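Local coordinates for protein spectinomycin 9-adenylyltransferase (PDB 6SXJ) that catalyses transfer of the AMP moiety of ATP to the 9-hydroxyl of spectinomycin, giving 9-O-adenylylspectinomycin and diphosphate and making the bacterium resistant to that antibiotic, at residues A[21-26]-A[63-68]; A[48-53]-A[132-137]; A[88-93]-A[152-157]. All blocks are in the same frame, centred on the assembly; numbering follows the deposited sequence.

Contact 1. Residues A[21-26]-A[63-68]; sequences KHLKNN and EILIQK
The imidazole of His22 lies against the methyl branch of Ile64 where the end of helix 8-23 meets helix 59-69, and His22 is the residue that this contact covers most. Ile64 CG2 sits over one face of the ring, 3.5 Å from its centroid and 26° off the ring normal, a CH-pi contact displaced toward the ND1–CE1 side. Ile64 CG2 reaches that face because it stands anti to its own backbone nitrogen, while the CG1 branch is anti to the carbonyl carbon. The opposite face of the imidazole has Lys21 CG above it, offset toward the rim and more loosely placed than Ile64 CG2. From helix 59-69, one turn beyond Ile64, the exposed Lys68 brings its CG to 3.9 Å from His22 NE2; its chain bends at chi2 (-44°) and again at chi4, passing the methylenes by the ring. Lys68 NZ is 4.2 Å from His22 NE2, a proximity that would probably disfavour a protonated imidazole.

Deeper in, Leu23 and Leu65 meet through methyl groups, CD2 to CD1, at 4.3 Å. Branched apolar chains suit this side, because Leu23 also packs on Val53 and Leu57, and Leu65 on Ile18 and Phe106. Just past the helix, Lys24 takes a positive phi and the chain turns into strand 27-33, with Asn26 OD1 accepting hydrogen bonds from the backbone nitrogens of Ser54 and Glu55. Helices 8-23 and 59-69 thus pack together on one face of the mixed sheet of the nucleotidyltransferase domain.

Contact 2. Residues A[48-53]-A[132-137]; sequences DFLVVV and IMLYQA
Leu50 and Leu134 meet methyl to methyl where helix 130-139 packs on strand 47-53, a helix-on-sheet contact in the alpha/beta fold of the nucleotidyltransferase domain. The strand is an inner one of the mixed sheet, bonded through its backbone to strands 27-33 and 85-91. As in any extended strand, side chains alternate between the two faces, and Leu50 points toward the helix.

The tight part is small and wholly apolar. Leu134 CD2 rests against both methyls of Leu50, 3.7 Å from Leu50 CD2 and 4.0 Å from Leu50 CD1, with the two side chains crossing at about a right angle. Leu50 has its CG anti to the backbone nitrogen (chi1 -174°), which directs the isobutyl end to the helix, CD2 meeting both Leu134 and Ala137 and CD1 only Leu134. Ala137, nearly one helical turn after Leu134, offers only a CB; that small residue lets the backbones come close, the CA atoms of Leu50 and Ala137 being 7.8 Å apart. All three residues are buried, and their surroundings are apolar too: Leu50 packs on Phe33, Leu134 on Met95 and Ile157, and Ala137 on Leu150.

Toward the Asp48 end the fit relaxes. Met133 points at the strand, yet its side chain stays 5.1 Å from segment 48-53 and instead touches Phe33 and Thr88 of the flanking strands; a long, flexible thioether suits such a bridging place. Polar groups gather on this looser side, which is partly exposed. Asp48 stands at the start of the segment, and Gln136, which makes no contact with segment 48-53, donates a hydrogen bond through NE2 to Glu38 OE2. Back in the packed part, Leu50 CD2 also touches Ala137 CB, at 4.1 Å.

Contact 3. Residues A[88-93]-A[152-157]; sequences TIIIQQ and ELLPDI
The end of an inner sheet strand meets the irregular chain that leads from strand 142-144 to helix 159-173, packing the sheet of the nucleotidyltransferase domain against that loop. At the buried end, Ile90 CD1 meets Leu154 CD2 at 3.9 Å, the two side chains crossing at about a right angle. Ile90 holds CG1 between its backbone nitrogen and carbonyl carbon (chi1 51°), an uncommon setting that sends CD1 across to the loop. Its neighbours Leu130, Leu134 and Val52 make this a place for a branched hydrocarbon.

Farther along, the extended Gln92 chain crosses Leu153, also nearly perpendicularly. Its CG is 3.3 Å from Leu153 O, and Leu153 CD2 sits over the face of the Gln92 amide, 3.9 Å from both OE1 and NE2. A glutamine suits this partly exposed edge: its methylenes pack while NE2 donates a hydrogen bond to a bound glycerol, probably from the crystallisation liquor.

One water donates to both Gln92 O and Leu153 O, at 2.7 Å each. Two carbonyls cannot bond to each other, so the water supplies the protons that join these backbones and satisfies both acceptors.

Contacts 2 and 3 share one sheet and lie 8 Å apart between centres: strands 47-53 and 85-91 are neighbours, with probable hydrogen bonds from Val51 N to Thr88 O (2.8 Å) and from Ile90 N to Val51 O (2.9 Å). Helix 130-139 and the 152-157 loop cover the same face, where Leu134 CB meets Ile157 CD1 at 3.6 Å. Contact 1 belongs to the opposite face, its centre 18 Å from that of contact 2 and 19 Å from that of contact 3. Its leucines reach the sheet directly, Leu65 CD1 lying 3.5 Å from Ile89 CD1. The glycerol bound by Gln92 places a small ligand beside contact 3.

Contact 1. Residues A[21-26]-A[63-68]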
loop_
_atom_site.group_PDB
_atom_site.type_symbol
_atom_site.label_atom_id
_atom_site.label_comp_id
_atom_site.label_asym_id
_atom_site.label_seq_id
_atom_site.Cartn_x
_atom_site.Cartn_y
_atom_site.Cartn_z
ATOM N N LYS A 21 3.362 -22.203 -8.041
ATOM C CA LYS A 21 2.915 -23.062 -9.130
ATOM C C LYS A 21 3.081 -22.377 -10.481
ATOM O O LYS A 21 3.467 -23.019 -11.464
ATOM C CB LYS A 21 1.457 -23.468 -8.910
ATOM C CG LYS A 21 0.875 -24.310 -10.041
ATOM C CD LYS A 21 -0.566 -24.718 -9.757
ATOM C CE LYS A 21 -1.017 -25.856 -10.669
ATOM N NZ LYS A 21 -0.451 -25.740 -12.048
ATOM N N HIS A 22 2.804 -21.077 -10.553
ATOM C CA HIS A 22 2.699 -20.384 -11.834
ATOM C C HIS A 22 3.944 -19.595 -12.208
ATOM O O HIS A 22 4.284 -19.516 -13.393
ATOM C CB HIS A 22 1.495 -19.444 -11.816
ATOM C CG HIS A 22 0.183 -20.156 -11.710
ATOM N ND1 HIS A 22 -0.450 -20.715 -12.799
ATOM C CD2 HIS A 22 -0.611 -20.408 -10.643
ATOM C CE1 HIS A 22 -1.580 -21.277 -12.408
ATOM N NE2 HIS A 22 -1.703 -21.101 -11.105
ATOM N N LEU A 23 4.635 -18.999 -11.241
ATOM C CA LEU A 23 5.883 -18.320 -11.559
ATOM C C LEU A 23 7.059 -19.282 -11.627
ATOM O O LEU A 23 8.116 -18.915 -12.158
ATOM C CB LEU A 23 6.157 -17.225 -10.532
ATOM C CG LEU A 23 5.066 -16.161 -10.414
ATOM C CD1 LEU A 23 5.499 -15.092 -9.418
ATOM C CD2 LEU A 23 4.753 -15.538 -11.770
ATOM N N LYS A 24 6.898 -20.494 -11.092
ATOM C CA LYS A 24 7.884 -21.583 -11.170
ATOM C C LYS A 24 9.261 -21.019 -10.802
ATOM O O LYS A 24 9.394 -20.391 -9.749
ATOM C CB LYS A 24 7.783 -22.236 -12.542
ATOM C CG LYS A 24 6.451 -22.928 -12.812
ATOM C CD LYS A 24 6.064 -22.839 -14.289
ATOM C CE LYS A 24 4.589 -23.174 -14.516
ATOM N NZ LYS A 24 3.932 -22.277 -15.514
ATOM N N ASN A 25 10.291 -21.216 -11.628
ATOM C CA ASN A 25 11.647 -20.822 -11.258
ATOM C C ASN A 25 11.924 -19.337 -11.461
ATOM O O ASN A 25 13.036 -18.887 -11.157
ATOM C CB ASN A 25 12.668 -21.634 -12.056
ATOM C CG ASN A 25 12.827 -23.048 -11.534
ATOM O OD1 ASN A 25 12.549 -24.014 -12.243
ATOM N ND2 ASN A 25 13.271 -23.176 -10.286
ATOM N N ASN A 26 10.963 -18.567 -11.967
ATOM C CA ASN A 26 11.139 -17.123 -12.043
ATOM C C ASN A 26 10.972 -16.442 -10.692
ATOM O O ASN A 26 11.305 -15.258 -10.573
ATOM C CB ASN A 26 10.145 -16.527 -13.042
ATOM C CG ASN A 26 10.479 -15.093 -13.414
ATOM O OD1 ASN A 26 11.630 -14.666 -13.325
ATOM N ND2 ASN A 26 9.466 -14.341 -13.827
ATOM N N GLU A 63 -2.461 -12.484 -16.241
ATOM C CA GLU A 63 -3.877 -12.835 -16.231
ATOM C C GLU A 63 -4.141 -14.010 -15.295
ATOM O O GLU A 63 -5.134 -14.018 -14.557
ATOM C CB GLU A 63 -4.339 -13.158 -17.651
ATOM C CG GLU A 63 -5.842 -13.298 -17.808
ATOM C CD GLU A 63 -6.245 -13.606 -19.242
ATOM O OE1 GLU A 63 -5.685 -12.975 -20.165
ATOM O OE2 GLU A 63 -7.117 -14.480 -19.444
ATOM N N ILE A 64 -3.258 -15.010 -15.308
ATOM C CA ILE A 64 -3.406 -16.142 -14.396
ATOM C C ILE A 64 -3.406 -15.654 -12.955
ATOM O O ILE A 64 -4.304 -15.980 -12.169
ATOM C CB ILE A 64 -2.290 -17.175 -14.623
ATOM C CG1 ILE A 64 -2.245 -17.632 -16.079
ATOM C CG2 ILE A 64 -2.492 -18.363 -13.697
ATOM C CD1 ILE A 64 -1.029 -18.494 -16.395
ATOM N N LEU A 65 -2.391 -14.866 -12.589
ATOM C CA LEU A 65 -2.305 -14.337 -11.232
ATOM C C LEU A 65 -3.586 -13.611 -10.855
ATOM O O LEU A 65 -4.145 -13.826 -9.774
ATOM C CB LEU A 65 -1.106 -13.396 -11.106
ATOM C CG LEU A 65 0.277 -14.025 -11.240
ATOM C CD1 LEU A 65 1.343 -12.989 -10.934
ATOM C CD2 LEU A 65 0.426 -15.238 -10.310
ATOM N N ILE A 66 -4.070 -12.739 -11.741
ATOM C CA ILE A 66 -5.314 -12.042 -11.445
ATOM C C ILE A 66 -6.445 -13.046 -11.270
ATOM O O ILE A 66 -7.282 -12.917 -10.369
ATOM C CB ILE A 66 -5.652 -11.021 -12.546
ATOM C CG1 ILE A 66 -4.603 -9.911 -12.615
ATOM C CG2 ILE A 66 -7.035 -10.453 -12.279
ATOM C CD1 ILE A 66 -4.665 -9.108 -13.910
ATOM N N GLN A 67 -6.507 -14.039 -12.154
ATOM C CA GLN A 67 -7.594 -15.007 -12.100
ATOM C C GLN A 67 -7.536 -15.809 -10.810
ATOM O O GLN A 67 -8.560 -16.013 -10.151
ATOM C CB GLN A 67 -7.519 -15.946 -13.301
ATOM C CG GLN A 67 -8.377 -15.554 -14.491
ATOM C CD GLN A 67 -8.315 -16.590 -15.604
ATOM O OE1 GLN A 67 -8.163 -17.785 -15.344
ATOM N NE2 GLN A 67 -8.426 -16.135 -16.845
ATOM N N LYS A 68 -6.340 -16.260 -10.431
ATOM C CA LYS A 68 -6.203 -17.130 -9.268
ATOM C C LYS A 68 -6.236 -16.352 -7.961
ATOM O O LYS A 68 -6.661 -16.894 -6.935
ATOM C CB LYS A 68 -4.906 -17.939 -9.378
ATOM C CG LYS A 68 -4.940 -19.050 -10.435
ATOM C CD LYS A 68 -6.256 -19.826 -10.389
ATOM C CE LYS A 68 -6.381 -20.808 -11.533
ATOM N NZ LYS A 68 -5.769 -22.117 -11.182
#

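Contact 2. Residues A[48-53]-A[132-137]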
loop_
_atom_site.group_PDB
_atom_site.type_symbol
_atom_site.label_atom_id
_atom_site.label_comp_id
_atom_site.label_asym_id
_atom_site.label_seq_id
_atom_site.Cartn_x
_atom_site.Cartn_y
_atom_site.Cartn_z
ATOM N N ASP A 48 -0.443 -7.735 2.678
ATOM C CA ASP A 48 0.385 -7.019 1.715
ATOM C C ASP A 48 1.577 -7.888 1.340
ATOM O O ASP A 48 2.387 -8.242 2.203
ATOM C CB ASP A 48 0.871 -5.689 2.292
ATOM C CG ASP A 48 -0.265 -4.736 2.624
ATOM O OD1 ASP A 48 -0.914 -4.242 1.679
ATOM O OD2 ASP A 48 -0.497 -4.466 3.828
ATOM N N PHE A 49 1.704 -8.198 0.051
ATOM C CA PHE A 49 2.763 -9.068 -0.435
ATOM C C PHE A 49 3.679 -8.309 -1.384
ATOM O O PHE A 49 3.205 -7.622 -2.298
ATOM C CB PHE A 49 2.188 -10.287 -1.158
ATOM C CG PHE A 49 1.376 -11.185 -0.289
ATOM C CD1 PHE A 49 0.008 -11.012 -0.170
ATOM C CD2 PHE A 49 1.973 -12.230 0.387
ATOM C CE1 PHE A 49 -0.743 -11.854 0.600
ATOM C CE2 PHE A 49 1.231 -13.062 1.174
ATOM C CZ PHE A 49 -0.132 -12.876 1.290
ATOM N N LEU A 50 4.986 -8.459 -1.177
ATOM C CA LEU A 50 5.998 -8.052 -2.142
ATOM C C LEU A 50 6.647 -9.307 -2.707
ATOM O O LEU A 50 7.106 -10.172 -1.946
ATOM C CB LEU A 50 7.056 -7.151 -1.506
ATOM C CG LEU A 50 8.084 -6.550 -2.465
ATOM C CD1 LEU A 50 7.432 -5.512 -3.341
ATOM C CD2 LEU A 50 9.220 -5.941 -1.678
ATOM N N VAL A 51 6.660 -9.415 -4.033
ATOM C CA VAL A 51 7.186 -10.581 -4.733
ATOM C C VAL A 51 8.292 -10.121 -5.670
ATOM O O VAL A 51 8.153 -9.106 -6.363
ATOM C CB VAL A 51 6.076 -11.314 -5.512
ATOM C CG1 VAL A 51 6.656 -12.477 -6.311
ATOM C CG2 VAL A 51 4.988 -11.794 -4.573
ATOM N N VAL A 52 9.389 -10.867 -5.694
ATOM C CA VAL A 52 10.550 -10.531 -6.506
ATOM C C VAL A 52 10.797 -11.662 -7.491
ATOM O O VAL A 52 10.802 -12.839 -7.108
ATOM C CB VAL A 52 11.800 -10.282 -5.644
ATOM C CG1 VAL A 52 12.980 -9.898 -6.530
ATOM C CG2 VAL A 52 11.524 -9.196 -4.618
ATOM N N VAL A 53 11.034 -11.296 -8.750
ATOM C CA VAL A 53 11.211 -12.234 -9.847
ATOM C C VAL A 53 12.496 -11.877 -10.583
ATOM O O VAL A 53 13.090 -10.820 -10.372
ATOM C CB VAL A 53 10.013 -12.224 -10.817
ATOM C CG1 VAL A 53 8.772 -12.763 -10.126
ATOM C CG2 VAL A 53 9.772 -10.815 -11.353
ATOM N N ILE A 132 8.138 4.094 -1.312
ATOM C CA ILE A 132 7.797 4.057 0.107
ATOM C C ILE A 132 7.548 2.626 0.557
ATOM O O ILE A 132 7.850 2.267 1.704
ATOM C CB ILE A 132 6.570 4.945 0.360
ATOM C CG1 ILE A 132 6.770 6.319 -0.287
ATOM C CG2 ILE A 132 6.316 5.107 1.842
ATOM C CD1 ILE A 132 5.502 7.147 -0.354
ATOM N N MET A 133 6.999 1.795 -0.330
ATOM C CA MET A 133 6.761 0.397 -0.004
ATOM C C MET A 133 8.075 -0.348 0.164
ATOM O O MET A 133 8.300 -1.009 1.185
ATOM C CB MET A 133 5.912 -0.246 -1.100
ATOM C CG MET A 133 4.681 0.557 -1.466
ATOM S SD MET A 133 3.758 -0.129 -2.845
ATOM C CE MET A 133 3.895 -1.894 -2.537
ATOM N N LEU A 134 8.957 -0.249 -0.831
ATOM C CA LEU A 134 10.255 -0.907 -0.735
ATOM C C LEU A 134 11.024 -0.415 0.482
ATOM O O LEU A 134 11.731 -1.190 1.136
ATOM C CB LEU A 134 11.056 -0.674 -2.014
ATOM C CG LEU A 134 10.430 -1.182 -3.314
ATOM C CD1 LEU A 134 11.312 -0.848 -4.509
ATOM C CD2 LEU A 134 10.183 -2.679 -3.231
ATOM N N TYR A 135 10.900 0.872 0.804
ATOM C CA TYR A 135 11.521 1.382 2.022
ATOM C C TYR A 135 10.895 0.737 3.252
ATOM O O TYR A 135 11.601 0.272 4.154
ATOM C CB TYR A 135 11.386 2.903 2.080
ATOM C CG TYR A 135 11.999 3.525 3.307
ATOM C CD1 TYR A 135 13.341 3.885 3.332
ATOM C CD2 TYR A 135 11.234 3.759 4.444
ATOM C CE1 TYR A 135 13.905 4.453 4.461
ATOM C CE2 TYR A 135 11.786 4.329 5.570
ATOM C CZ TYR A 135 13.121 4.672 5.575
ATOM O OH TYR A 135 13.670 5.243 6.701
ATOM N N GLN A 136 9.563 0.702 3.300
ATOM C CA GLN A 136 8.865 0.048 4.401
ATOM C C GLN A 136 9.240 -1.427 4.481
ATOM O O GLN A 136 9.688 -1.914 5.522
ATOM C CB GLN A 136 7.357 0.216 4.214
ATOM C CG GLN A 136 6.500 -0.420 5.286
ATOM C CD GLN A 136 5.042 0.004 5.191
ATOM O OE1 GLN A 136 4.577 0.436 4.141
ATOM N NE2 GLN A 136 4.318 -0.118 6.296
ATOM N N ALA A 137 9.060 -2.154 3.376
ATOM C CA ALA A 137 9.335 -3.586 3.373
ATOM C C ALA A 137 10.786 -3.877 3.738
ATOM O O ALA A 137 11.065 -4.808 4.502
ATOM C CB ALA A 137 9.001 -4.174 2.002
#

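Contact 3. Residues A[88-93]-A[152-157]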
loop_
_atom_site.group_PDB
_atom_site.type_symbol
_atom_site.label_atom_id
_atom_site.label_comp_id
_atom_site.label_asym_id
_atom_site.label_seq_id
_atom_site.Cartn_x
_atom_site.Cartn_y
_atom_site.Cartn_z
ATOM N N THR A 88 2.419 -6.855 -5.076
ATOM C CA THR A 88 3.266 -6.168 -6.038
ATOM C C THR A 88 4.422 -7.073 -6.439
ATOM O O THR A 88 4.996 -7.772 -5.598
ATOM C CB THR A 88 3.834 -4.868 -5.455
ATOM O OG1 THR A 88 2.761 -4.000 -5.084
ATOM C CG2 THR A 88 4.729 -4.178 -6.467
ATOM N N ILE A 89 4.775 -7.037 -7.720
ATOM C CA ILE A 89 5.881 -7.812 -8.266
ATOM C C ILE A 89 6.918 -6.841 -8.809
ATOM O O ILE A 89 6.587 -5.944 -9.597
ATOM C CB ILE A 89 5.408 -8.777 -9.371
ATOM C CG1 ILE A 89 4.287 -9.676 -8.846
ATOM C CG2 ILE A 89 6.577 -9.595 -9.893
ATOM C CD1 ILE A 89 3.791 -10.697 -9.840
ATOM N N ILE A 90 8.166 -7.022 -8.391
ATOM C CA ILE A 90 9.290 -6.286 -8.948
ATOM C C ILE A 90 10.296 -7.277 -9.515
ATOM O O ILE A 90 10.401 -8.424 -9.060
ATOM C CB ILE A 90 9.967 -5.376 -7.901
ATOM C CG1 ILE A 90 10.301 -6.175 -6.636
ATOM C CG2 ILE A 90 9.076 -4.187 -7.572
ATOM C CD1 ILE A 90 11.188 -5.431 -5.671
ATOM N N ILE A 91 11.025 -6.822 -10.533
ATOM C CA ILE A 91 12.156 -7.546 -11.099
ATOM C C ILE A 91 13.404 -7.073 -10.378
ATOM O O ILE A 91 13.637 -5.864 -10.264
ATOM C CB ILE A 91 12.273 -7.299 -12.613
ATOM C CG1 ILE A 91 10.946 -7.610 -13.297
ATOM C CG2 ILE A 91 13.393 -8.141 -13.204
ATOM C CD1 ILE A 91 11.045 -7.770 -14.797
ATOM N N GLN A 92 14.206 -8.014 -9.874
ATOM C CA GLN A 92 15.360 -7.618 -9.076
ATOM C C GLN A 92 16.279 -6.689 -9.864
ATOM O O GLN A 92 16.739 -5.667 -9.344
ATOM C CB GLN A 92 16.131 -8.846 -8.599
ATOM C CG GLN A 92 17.146 -8.527 -7.520
ATOM C CD GLN A 92 18.066 -9.697 -7.221
ATOM O OE1 GLN A 92 17.775 -10.840 -7.578
ATOM N NE2 GLN A 92 19.182 -9.415 -6.559
ATOM N N GLN A 93 16.564 -7.040 -11.121
ATOM C CA GLN A 93 17.563 -6.302 -11.889
ATOM C C GLN A 93 17.085 -4.897 -12.232
ATOM O O GLN A 93 17.908 -3.997 -12.434
ATOM C CB GLN A 93 17.911 -7.073 -13.163
ATOM C CG GLN A 93 16.736 -7.250 -14.119
ATOM C CD GLN A 93 17.170 -7.457 -15.560
ATOM O OE1 GLN A 93 18.365 -7.497 -15.862
ATOM N NE2 GLN A 93 16.197 -7.585 -16.459
ATOM N N GLU A 152 18.801 -8.270 0.816
ATOM C CA GLU A 152 19.847 -8.742 -0.085
ATOM C C GLU A 152 19.482 -8.572 -1.552
ATOM O O GLU A 152 20.361 -8.674 -2.417
ATOM C CB GLU A 152 20.157 -10.223 0.154
ATOM C CG GLU A 152 20.427 -10.606 1.586
ATOM C CD GLU A 152 20.835 -12.062 1.702
ATOM O OE1 GLU A 152 20.078 -12.849 2.309
ATOM O OE2 GLU A 152 21.906 -12.419 1.164
ATOM N N LEU A 153 18.208 -8.353 -1.854
ATOM C CA LEU A 153 17.742 -8.264 -3.225
ATOM C C LEU A 153 17.446 -6.835 -3.653
ATOM O O LEU A 153 17.036 -6.624 -4.796
ATOM C CB LEU A 153 16.486 -9.117 -3.408
ATOM C CG LEU A 153 16.491 -10.555 -2.898
ATOM C CD1 LEU A 153 15.045 -11.028 -2.793
ATOM C CD2 LEU A 153 17.290 -11.469 -3.800
ATOM N N LEU A 154 17.650 -5.856 -2.770
ATOM C CA LEU A 154 17.320 -4.467 -3.034
ATOM C C LEU A 154 18.505 -3.570 -2.692
ATOM O O LEU A 154 19.130 -3.748 -1.639
ATOM C CB LEU A 154 16.106 -4.025 -2.208
ATOM C CG LEU A 154 14.710 -4.468 -2.642
ATOM C CD1 LEU A 154 13.712 -4.018 -1.579
ATOM C CD2 LEU A 154 14.351 -3.913 -3.995
ATOM N N PRO A 155 18.826 -2.597 -3.546
ATOM C CA PRO A 155 19.882 -1.638 -3.197
ATOM C C PRO A 155 19.452 -0.742 -2.046
ATOM O O PRO A 155 18.274 -0.650 -1.694
ATOM C CB PRO A 155 20.070 -0.828 -4.485
ATOM C CG PRO A 155 18.714 -0.876 -5.156
ATOM C CD PRO A 155 18.149 -2.244 -4.812
ATOM N N ASP A 156 20.437 -0.072 -1.451
ATOM C CA ASP A 156 20.129 0.969 -0.482
ATOM C C ASP A 156 19.238 2.007 -1.147
ATOM O O ASP A 156 19.503 2.436 -2.274
ATOM C CB ASP A 156 21.414 1.607 0.042
ATOM C CG ASP A 156 22.301 0.613 0.775
ATOM O OD1 ASP A 156 21.866 -0.546 0.982
ATOM O OD2 ASP A 156 23.433 0.989 1.147
ATOM N N ILE A 157 18.157 2.378 -0.479
ATOM C CA ILE A 157 17.215 3.352 -1.024
ATOM C C ILE A 157 17.386 4.649 -0.230
ATOM O O ILE A 157 17.086 4.675 0.973
ATOM C CB ILE A 157 15.770 2.849 -0.967
ATOM C CG1 ILE A 157 15.667 1.467 -1.611
ATOM C CG2 ILE A 157 14.847 3.833 -1.686
ATOM C CD1 ILE A 157 14.292 0.835 -1.488
HETATM O O HOH W 1 17.954 -5.439 -6.997
#